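Local coordinates for rhusiopathiae surface protein B (Erysipelothrix rhusiopathiae, PDB 3V10), which probably binds collagen at the bacterial cell wall, through the collagen-binding domain that makes up this fragment, at residues A230-V242 with V249-V263. Residues are numbered along the deposited sequence; the frame is centred on the assembly and turned at random.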
loop_
_atom_site.group_PDB
_atom_site.type_symbol
_atom_site.label_atom_id
_atom_site.label_comp_id
_atom_site.label_asym_id
_atom_site.label_seq_id
_atom_site.Cartn_x
_atom_site.Cartn_y
_atom_site.Cartn_z
ATOM N N ALA A 230 -18.691 10.386 11.711
ATOM C CA ALA A 230 -19.606 9.266 11.848
ATOM C C ALA A 230 -20.715 9.667 12.810
ATOM O O ALA A 230 -21.878 9.347 12.598
ATOM C CB ALA A 230 -18.870 8.054 12.390
ATOM N N GLU A 231 -20.339 10.370 13.875
ATOM C CA GLU A 231 -21.298 10.819 14.880
ATOM C C GLU A 231 -22.382 11.721 14.292
ATOM O O GLU A 231 -23.561 11.584 14.620
ATOM C CB GLU A 231 -20.566 11.564 15.996
ATOM C CG GLU A 231 -19.679 10.686 16.876
ATOM C CD GLU A 231 -18.552 9.991 16.119
ATOM O OE1 GLU A 231 -17.900 10.632 15.264
ATOM O OE2 GLU A 231 -18.308 8.796 16.395
ATOM N N ALA A 232 -21.977 12.650 13.433
ATOM C CA ALA A 232 -22.916 13.563 12.802
ATOM C C ALA A 232 -23.800 12.778 11.841
ATOM O O ALA A 232 -25.009 13.015 11.749
ATOM C CB ALA A 232 -22.158 14.653 12.052
ATOM N N PHE A 233 -23.185 11.841 11.127
ATOM C CA PHE A 233 -23.905 11.003 10.176
ATOM C C PHE A 233 -25.025 10.270 10.905
ATOM O O PHE A 233 -26.159 10.207 10.424
ATOM C CB PHE A 233 -22.957 9.980 9.549
ATOM C CG PHE A 233 -23.625 9.065 8.562
ATOM C CD1 PHE A 233 -23.797 9.455 7.238
ATOM C CD2 PHE A 233 -24.095 7.817 8.960
ATOM C CE1 PHE A 233 -24.427 8.612 6.320
ATOM C CE2 PHE A 233 -24.727 6.966 8.051
ATOM C CZ PHE A 233 -24.890 7.369 6.728
ATOM N N ASN A 234 -24.698 9.715 12.070
ATOM C CA ASN A 234 -25.667 8.977 12.871
ATOM C C ASN A 234 -26.829 9.830 13.364
ATOM O O ASN A 234 -27.880 9.300 13.723
ATOM C CB ASN A 234 -24.986 8.321 14.077
ATOM C CG ASN A 234 -24.049 7.200 13.678
ATOM O OD1 ASN A 234 -24.152 6.652 12.584
ATOM N ND2 ASN A 234 -23.135 6.843 14.573
ATOM N N LYS A 235 -26.641 11.145 13.387
ATOM C CA LYS A 235 -27.695 12.043 13.853
ATOM C C LYS A 235 -28.542 12.641 12.736
ATOM O O LYS A 235 -29.661 13.098 12.984
ATOM C CB LYS A 235 -27.094 13.190 14.674
ATOM C CG LYS A 235 -26.310 12.756 15.903
ATOM C CD LYS A 235 -25.916 13.959 16.764
ATOM C CE LYS A 235 -25.028 14.946 16.011
ATOM N NZ LYS A 235 -23.717 14.350 15.643
ATOM N N GLU A 236 -28.029 12.630 11.509
ATOM C CA GLU A 236 -28.755 13.232 10.394
ATOM C C GLU A 236 -29.102 12.359 9.191
ATOM O O GLU A 236 -30.200 12.473 8.644
ATOM C CB GLU A 236 -27.979 14.443 9.866
ATOM C CG GLU A 236 -27.758 15.568 10.857
ATOM C CD GLU A 236 -26.986 16.721 10.240
ATOM O OE1 GLU A 236 -25.832 16.508 9.806
ATOM O OE2 GLU A 236 -27.537 17.840 10.184
ATOM N N TYR A 237 -28.182 11.494 8.773
ATOM C CA TYR A 237 -28.418 10.693 7.573
ATOM C C TYR A 237 -28.662 9.198 7.694
ATOM O O TYR A 237 -29.231 8.592 6.791
ATOM C CB TYR A 237 -27.275 10.926 6.587
ATOM C CG TYR A 237 -27.051 12.382 6.266
ATOM C CD1 TYR A 237 -26.305 13.203 7.115
ATOM C CD2 TYR A 237 -27.619 12.954 5.129
ATOM C CE1 TYR A 237 -26.134 14.559 6.837
ATOM C CE2 TYR A 237 -27.454 14.309 4.844
ATOM C CZ TYR A 237 -26.714 15.103 5.699
ATOM O OH TYR A 237 -26.563 16.438 5.415
ATOM N N GLY A 238 -28.231 8.588 8.786
ATOM C CA GLY A 238 -28.444 7.163 8.914
ATOM C C GLY A 238 -27.785 6.581 10.140
ATOM O O GLY A 238 -27.677 7.249 11.164
ATOM N N THR A 239 -27.338 5.335 10.029
ATOM C CA THR A 239 -26.703 4.663 11.149
ATOM C C THR A 239 -25.482 3.869 10.710
ATOM O O THR A 239 -25.530 3.110 9.741
ATOM C CB THR A 239 -27.675 3.681 11.848
ATOM O OG1 THR A 239 -28.891 4.360 12.193
ATOM C CG2 THR A 239 -27.043 3.116 13.121
ATOM N N ILE A 240 -24.385 4.064 11.426
ATOM C CA ILE A 240 -23.160 3.328 11.159
ATOM C C ILE A 240 -22.819 2.629 12.464
ATOM O O ILE A 240 -22.708 3.269 13.512
ATOM C CB ILE A 240 -22.006 4.257 10.759
ATOM C CG1 ILE A 240 -22.248 4.806 9.351
ATOM C CG2 ILE A 240 -20.684 3.501 10.812
ATOM C CD1 ILE A 240 -21.197 5.801 8.892
ATOM N N THR A 241 -22.681 1.312 12.404
ATOM C CA THR A 241 -22.351 0.538 13.586
ATOM C C THR A 241 -21.057 -0.220 13.353
ATOM O O THR A 241 -20.692 -0.514 12.216
ATOM C CB THR A 241 -23.469 -0.475 13.924
ATOM O OG1 THR A 241 -23.601 -1.427 12.858
ATOM C CG2 THR A 241 -24.797 0.250 14.118
ATOM N N VAL A 242 -20.355 -0.518 14.438
ATOM C CA VAL A 242 -19.115 -1.270 14.350
ATOM C C VAL A 242 -19.147 -2.319 15.445
ATOM O O VAL A 242 -19.357 -1.999 16.611
ATOM C CB VAL A 242 -17.870 -0.374 14.570
ATOM C CG1 VAL A 242 -16.604 -1.220 14.519
ATOM C CG2 VAL A 242 -17.807 0.709 13.510
ATOM N N VAL A 249 -23.399 0.071 7.446
ATOM C CA VAL A 249 -23.888 1.393 7.091
ATOM C C VAL A 249 -25.322 1.228 6.620
ATOM O O VAL A 249 -25.593 0.456 5.697
ATOM C CB VAL A 249 -23.058 2.016 5.939
ATOM C CG1 VAL A 249 -23.590 3.408 5.592
ATOM C CG2 VAL A 249 -21.593 2.089 6.339
ATOM N N MET A 250 -26.236 1.943 7.268
ATOM C CA MET A 250 -27.645 1.890 6.914
ATOM C C MET A 250 -28.121 3.300 6.589
ATOM O O MET A 250 -27.919 4.233 7.374
ATOM C CB MET A 250 -28.460 1.285 8.069
ATOM C CG MET A 250 -28.197 -0.205 8.277
ATOM S SD MET A 250 -28.938 -0.912 9.787
ATOM C CE MET A 250 -27.534 -0.839 10.870
ATOM N N ILE A 251 -28.728 3.461 5.419
ATOM C CA ILE A 251 -29.220 4.768 4.991
ATOM C C ILE A 251 -30.683 4.701 4.562
ATOM O O ILE A 251 -31.027 4.021 3.595
ATOM C CB ILE A 251 -28.394 5.314 3.808
ATOM C CG1 ILE A 251 -26.904 5.298 4.158
ATOM C CG2 ILE A 251 -28.839 6.740 3.481
ATOM C CD1 ILE A 251 -26.000 5.669 3.001
ATOM N N PRO A 252 -31.569 5.400 5.287
ATOM C CA PRO A 252 -32.997 5.397 4.944
ATOM C C PRO A 252 -33.233 5.928 3.530
ATOM O O PRO A 252 -32.514 6.805 3.065
ATOM C CB PRO A 252 -33.606 6.317 5.999
ATOM C CG PRO A 252 -32.706 6.125 7.178
ATOM C CD PRO A 252 -31.332 6.124 6.549
ATOM N N LYS A 253 -34.250 5.395 2.862
ATOM C CA LYS A 253 -34.593 5.792 1.500
ATOM C C LYS A 253 -34.569 7.311 1.210
ATOM O O LYS A 253 -33.949 7.732 0.231
ATOM C CB LYS A 253 -35.965 5.205 1.141
ATOM C CG LYS A 253 -36.461 5.571 -0.239
ATOM C CD LYS A 253 -37.866 5.034 -0.469
ATOM C CE LYS A 253 -38.408 5.410 -1.843
ATOM N NZ LYS A 253 -39.829 4.964 -2.007
ATOM N N GLU A 254 -35.223 8.121 2.052
ATOM C CA GLU A 254 -35.270 9.588 1.851
ATOM C C GLU A 254 -33.913 10.276 1.985
ATOM O O GLU A 254 -33.682 11.324 1.391
ATOM C CB GLU A 254 -36.254 10.310 2.824
ATOM C CG GLU A 254 -37.290 9.471 3.610
ATOM C CD GLU A 254 -38.296 8.752 2.720
ATOM O OE1 GLU A 254 -38.372 9.096 1.523
ATOM O OE2 GLU A 254 -39.007 7.834 3.195
ATOM N N LYS A 255 -33.030 9.708 2.797
ATOM C CA LYS A 255 -31.704 10.282 2.997
ATOM C C LYS A 255 -30.716 9.868 1.910
ATOM O O LYS A 255 -29.796 10.608 1.573
ATOM C CB LYS A 255 -31.162 9.891 4.381
ATOM C CG LYS A 255 -31.923 10.532 5.534
ATOM C CD LYS A 255 -31.940 12.063 5.431
ATOM C CE LYS A 255 -32.583 12.700 6.657
ATOM N NZ LYS A 255 -33.966 12.195 6.874
ATOM N N ALA A 256 -30.920 8.682 1.354
ATOM C CA ALA A 256 -30.048 8.162 0.308
ATOM C C ALA A 256 -30.366 8.792 -1.038
ATOM O O ALA A 256 -29.489 8.933 -1.890
ATOM C CB ALA A 256 -30.190 6.642 0.220
ATOM N N ALA A 257 -31.620 9.189 -1.214
ATOM C CA ALA A 257 -32.079 9.796 -2.464
ATOM C C ALA A 257 -31.174 10.888 -3.028
ATOM O O ALA A 257 -30.872 11.881 -2.357
ATOM C CB ALA A 257 -33.489 10.349 -2.283
ATOM N N LYS A 258 -30.754 10.684 -4.274
ATOM C CA LYS A 258 -29.915 11.624 -5.007
ATOM C C LYS A 258 -28.712 12.156 -4.228
ATOM O O LYS A 258 -28.259 13.278 -4.458
ATOM C CB LYS A 258 -30.791 12.784 -5.488
ATOM C CG LYS A 258 -32.032 12.307 -6.235
ATOM C CD LYS A 258 -32.975 13.446 -6.594
ATOM C CE LYS A 258 -34.204 12.913 -7.321
ATOM N NZ LYS A 258 -35.159 13.994 -7.701
ATOM N N THR A 259 -28.180 11.339 -3.328
ATOM C CA THR A 259 -27.046 11.758 -2.517
ATOM C C THR A 259 -25.937 10.715 -2.512
ATOM O O THR A 259 -26.200 9.521 -2.366
ATOM C CB THR A 259 -27.491 12.024 -1.063
ATOM O OG1 THR A 259 -28.488 13.055 -1.049
ATOM C CG2 THR A 259 -26.309 12.463 -0.209
ATOM N N THR A 260 -24.701 11.175 -2.685
ATOM C CA THR A 260 -23.545 10.289 -2.680
ATOM C C THR A 260 -22.908 10.322 -1.298
ATOM O O THR A 260 -22.625 11.395 -0.761
ATOM C CB THR A 260 -22.482 10.728 -3.707
ATOM O OG1 THR A 260 -23.035 10.672 -5.026
ATOM C CG2 THR A 260 -21.262 9.817 -3.639
ATOM N N PHE A 261 -22.690 9.143 -0.727
ATOM C CA PHE A 261 -22.080 9.025 0.588
ATOM C C PHE A 261 -20.760 8.294 0.453
ATOM O O PHE A 261 -20.715 7.162 -0.027
ATOM C CB PHE A 261 -22.989 8.243 1.535
ATOM C CG PHE A 261 -24.295 8.921 1.820
ATOM C CD1 PHE A 261 -24.398 9.865 2.835
ATOM C CD2 PHE A 261 -25.421 8.622 1.063
ATOM C CE1 PHE A 261 -25.610 10.505 3.095
ATOM C CE2 PHE A 261 -26.635 9.255 1.313
ATOM C CZ PHE A 261 -26.730 10.198 2.334
ATOM N N THR A 262 -19.683 8.949 0.864
ATOM C CA THR A 262 -18.367 8.343 0.809
ATOM C C THR A 262 -17.915 8.108 2.241
ATOM O O THR A 262 -17.494 9.035 2.929
ATOM C CB THR A 262 -17.351 9.258 0.103
ATOM O OG1 THR A 262 -17.855 9.618 -1.190
ATOM C CG2 THR A 262 -16.021 8.541 -0.068
ATOM N N VAL A 263 -18.041 6.864 2.690
ATOM C CA VAL A 263 -17.635 6.491 4.037
ATOM C C VAL A 263 -16.160 6.104 4.014
ATOM O O VAL A 263 -15.758 5.209 3.267
ATOM C CB VAL A 263 -18.459 5.283 4.560
ATOM C CG1 VAL A 263 -17.989 4.888 5.951
ATOM C CG2 VAL A 263 -19.943 5.634 4.587
#
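The ring of F233 has F261 CD1 and I251 CG1 at its edge, near its plane. G238 N lies over one face, offset toward the rim. CG of F233 is anti to the backbone N (chi1 179°), which brings CZ to 3.9 Å from I251 CG1. F261 meets F233 with CD1, 3.7 Å from F233 CE1, the planes at 86°. The F261 ring has T259 CG2 over one face and Y237 CD2 and K255 O at its edge. F261 CE1 is 3.8 Å from Y237 CD2, so F261 touches both other rings of the cluster. Y237 OH is hydrogen-bonded to K226 NZ, outside the two segments.

Beside the rings, T239 and M250 form an antiparallel hydrogen-bonded pair, T239 N to M250 O 2.9 Å and M250 N to T239 O 2.8 Å. I240 and V249 lie side by side on the sheet face turned to F233. N234 OD1, on the helix, accepts a hydrogen bond from I240 N (2.8 Å).

F233 thus packs helix 230-236 on strands 246-251 and 260-269, which belong to different sheets. Apolar contacts carry this side; the T239-M250 pair and N234 add polar fixing. Y237 O is buried against P252 CD (3.3 Å) and K255 CB with no hydrogen-bond partner, probably a local cost.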